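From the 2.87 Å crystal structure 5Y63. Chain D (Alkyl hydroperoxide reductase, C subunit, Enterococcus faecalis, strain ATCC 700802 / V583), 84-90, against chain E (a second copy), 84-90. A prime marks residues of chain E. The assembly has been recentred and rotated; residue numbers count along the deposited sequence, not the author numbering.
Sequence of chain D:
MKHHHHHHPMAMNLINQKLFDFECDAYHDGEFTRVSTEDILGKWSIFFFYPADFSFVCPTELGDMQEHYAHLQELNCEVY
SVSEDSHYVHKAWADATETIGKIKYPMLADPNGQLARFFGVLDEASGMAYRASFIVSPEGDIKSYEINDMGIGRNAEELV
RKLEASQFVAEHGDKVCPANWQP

Chain D (84-90) EDSHYVH
Chain E 84-90: EDSHYVH

Two copies of one segment meet at the start of a helix, like residue against like: the CA atoms of Asp85 and Asp85′ lie 6.5 Å apart, those of Val89 and Val89′ 7.4 Å, and both segments run in the same general direction. In each chain residues 84-86 form a loop, and a helix begins at 87 and runs on past 90. The two stretches bury 161 Å² between them, and no direct hydrogen bond crosses.

Along chain E, Glu84′ (phi/psi -83/-1, chi1 and chi2 both m) starts sideways and its end leads away, leaving the contact to its successors. Asp85′ turns extended (-72/151). Its CB also points sideways, but chi1 m brings the carboxylate nearer: OD1 comes 3.7 Å from Val89 CG2. The same OD1 accepts a hydrogen bond from water 2 at 2.7 Å, and that water accepts from Ser86 N at 2.7 Å, so a solvent molecule joins carboxylate to backbone across the gap.

Ser86′ (-74/168, chi1 p) points toward chain D and is the N-cap. Its OG accepts a weak bond from Val89′ N at 3.4 Å, occupying an amide of the helix's first turn, and donates to water 1 at 2.6 Å; water 1 in turn donates to Asp85 OD1 at 2.8 Å. Directly, Ser86′ OG and Asp85 OD1 are 4.2 Å apart, a gap the water spans.

Helical angles follow, phi -59 to -70, psi -30 to -45. His87′ (chi1 p) is out of reach; Tyr88′ (chi1 m) sets off toward chain D, but its ring leads away. Val89′ (chi1 t) points toward its counterpart, also t, and Val89′ CG1 packs 3.7 Å from Val89 CG2, an apolar contact with an aspartate oxygen against each valine: Val89′ CG2 lies 3.6 Å from Asp85 OD1, as Val89 CG2 does 3.7 Å from Asp85′ OD1. His90′ (chi1 m) is out of reach, its N bonded to Ser86′ O at 3.2 Å and its imidazole engaged elsewhere in the structure.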

# COMPACT_ATOMS: atom_id res chain seq x y z
N GLU D 84 6.59 38.36 -4.47
CA GLU D 84 7.39 37.48 -3.62
C GLU D 84 8.46 38.23 -2.82
O GLU D 84 9.14 37.64 -1.99
CB GLU D 84 8.04 36.38 -4.46
CG GLU D 84 7.04 35.50 -5.19
CD GLU D 84 6.12 34.76 -4.24
OE1 GLU D 84 6.56 33.75 -3.65
OE2 GLU D 84 4.96 35.20 -4.08
N ASP D 85 8.59 39.53 -3.07
CA ASP D 85 9.49 40.38 -2.29
C ASP D 85 8.94 40.58 -0.88
O ASP D 85 7.76 40.34 -0.62
CB ASP D 85 9.66 41.74 -2.97
CG ASP D 85 10.22 41.62 -4.39
OD1 ASP D 85 11.43 41.36 -4.54
OD2 ASP D 85 9.44 41.80 -5.35
N SER D 86 9.81 41.03 0.03
CA SER D 86 9.40 41.31 1.41
C SER D 86 8.73 42.68 1.50
O SER D 86 8.69 43.43 0.53
CB SER D 86 10.61 41.27 2.35
OG SER D 86 11.54 42.29 2.05
N HIS D 87 8.19 42.98 2.68
CA HIS D 87 7.58 44.29 2.94
C HIS D 87 8.65 45.38 3.12
O HIS D 87 8.39 46.55 2.84
CB HIS D 87 6.64 44.25 4.15
CG HIS D 87 7.30 43.84 5.44
ND1 HIS D 87 7.37 42.52 5.85
CD2 HIS D 87 7.89 44.57 6.41
CE1 HIS D 87 7.99 42.46 7.01
NE2 HIS D 87 8.32 43.69 7.37
N TYR D 88 9.84 44.99 3.57
CA TYR D 88 10.98 45.92 3.62
C TYR D 88 11.27 46.46 2.23
O TYR D 88 11.51 47.66 2.05
CB TYR D 88 12.25 45.22 4.14
CG TYR D 88 12.18 44.72 5.57
CD1 TYR D 88 12.42 45.57 6.64
CD2 TYR D 88 11.91 43.38 5.84
CE1 TYR D 88 12.38 45.11 7.95
CE2 TYR D 88 11.86 42.90 7.14
CZ TYR D 88 12.10 43.77 8.19
OH TYR D 88 12.05 43.30 9.48
N VAL D 89 11.23 45.57 1.24
CA VAL D 89 11.53 45.92 -0.14
C VAL D 89 10.43 46.80 -0.73
O VAL D 89 10.73 47.73 -1.49
CB VAL D 89 11.74 44.64 -1.00
CG1 VAL D 89 11.95 44.99 -2.47
CG2 VAL D 89 12.93 43.85 -0.50
N HIS D 90 9.18 46.53 -0.38
CA HIS D 90 8.05 47.36 -0.82
C HIS D 90 8.23 48.83 -0.45
O HIS D 90 8.00 49.71 -1.27
CB HIS D 90 6.72 46.84 -0.24
CG HIS D 90 6.25 45.56 -0.84
ND1 HIS D 90 6.59 45.15 -2.11
CD2 HIS D 90 5.44 44.59 -0.34
CE1 HIS D 90 6.02 43.99 -2.37
NE2 HIS D 90 5.31 43.63 -1.31
N GLU E 84 16.70 35.36 0.53
CA GLU E 84 15.59 35.01 -0.35
C GLU E 84 15.18 36.19 -1.25
O GLU E 84 14.28 36.06 -2.07
CB GLU E 84 14.39 34.52 0.47
CG GLU E 84 14.73 33.39 1.44
CD GLU E 84 15.38 32.20 0.77
OE1 GLU E 84 14.64 31.32 0.28
OE2 GLU E 84 16.63 32.12 0.74
N ASP E 85 15.87 37.32 -1.10
CA ASP E 85 15.66 38.48 -1.96
C ASP E 85 16.24 38.22 -3.35
O ASP E 85 17.22 37.48 -3.48
CB ASP E 85 16.33 39.72 -1.37
CG ASP E 85 15.87 40.02 0.04
OD1 ASP E 85 14.83 40.70 0.19
OD2 ASP E 85 16.54 39.57 0.99
N SER E 86 15.65 38.84 -4.36
CA SER E 86 16.12 38.69 -5.74
C SER E 86 17.41 39.48 -5.97
O SER E 86 17.82 40.29 -5.14
CB SER E 86 15.05 39.15 -6.73
OG SER E 86 14.89 40.56 -6.70
N HIS E 87 18.06 39.22 -7.11
CA HIS E 87 19.27 39.94 -7.49
C HIS E 87 18.98 41.41 -7.79
O HIS E 87 19.85 42.27 -7.58
CB HIS E 87 19.98 39.26 -8.68
CG HIS E 87 19.14 39.17 -9.92
ND1 HIS E 87 18.30 38.10 -10.18
CD2 HIS E 87 19.03 39.99 -10.99
CE1 HIS E 87 17.70 38.28 -11.34
NE2 HIS E 87 18.13 39.42 -11.85
N TYR E 88 17.77 41.70 -8.25
CA TYR E 88 17.32 43.09 -8.45
C TYR E 88 17.37 43.87 -7.13
O TYR E 88 17.80 45.02 -7.10
CB TYR E 88 15.89 43.13 -9.01
CG TYR E 88 15.71 42.44 -10.35
CD1 TYR E 88 16.20 43.02 -11.52
CD2 TYR E 88 15.04 41.22 -10.45
CE1 TYR E 88 16.03 42.39 -12.75
CE2 TYR E 88 14.87 40.59 -11.67
CZ TYR E 88 15.36 41.18 -12.82
OH TYR E 88 15.20 40.55 -14.03
N VAL E 89 16.94 43.22 -6.05
CA VAL E 89 16.94 43.84 -4.72
C VAL E 89 18.36 44.04 -4.19
O VAL E 89 18.64 45.04 -3.53
CB VAL E 89 16.09 43.02 -3.72
CG1 VAL E 89 16.17 43.61 -2.32
CG2 VAL E 89 14.64 42.96 -4.18
N HIS E 90 19.26 43.09 -4.47
CA HIS E 90 20.66 43.22 -4.06
C HIS E 90 21.31 44.46 -4.66
O HIS E 90 22.02 45.19 -3.97
CB HIS E 90 21.47 41.98 -4.46
CG HIS E 90 21.08 40.73 -3.73
ND1 HIS E 90 20.57 40.75 -2.45
CD2 HIS E 90 21.16 39.43 -4.09
CE1 HIS E 90 20.33 39.51 -2.06
NE2 HIS E 90 20.69 38.69 -3.03
O HOH W 1 12.66 41.84 -6.96
O HOH W 2 12.35 40.37 -0.72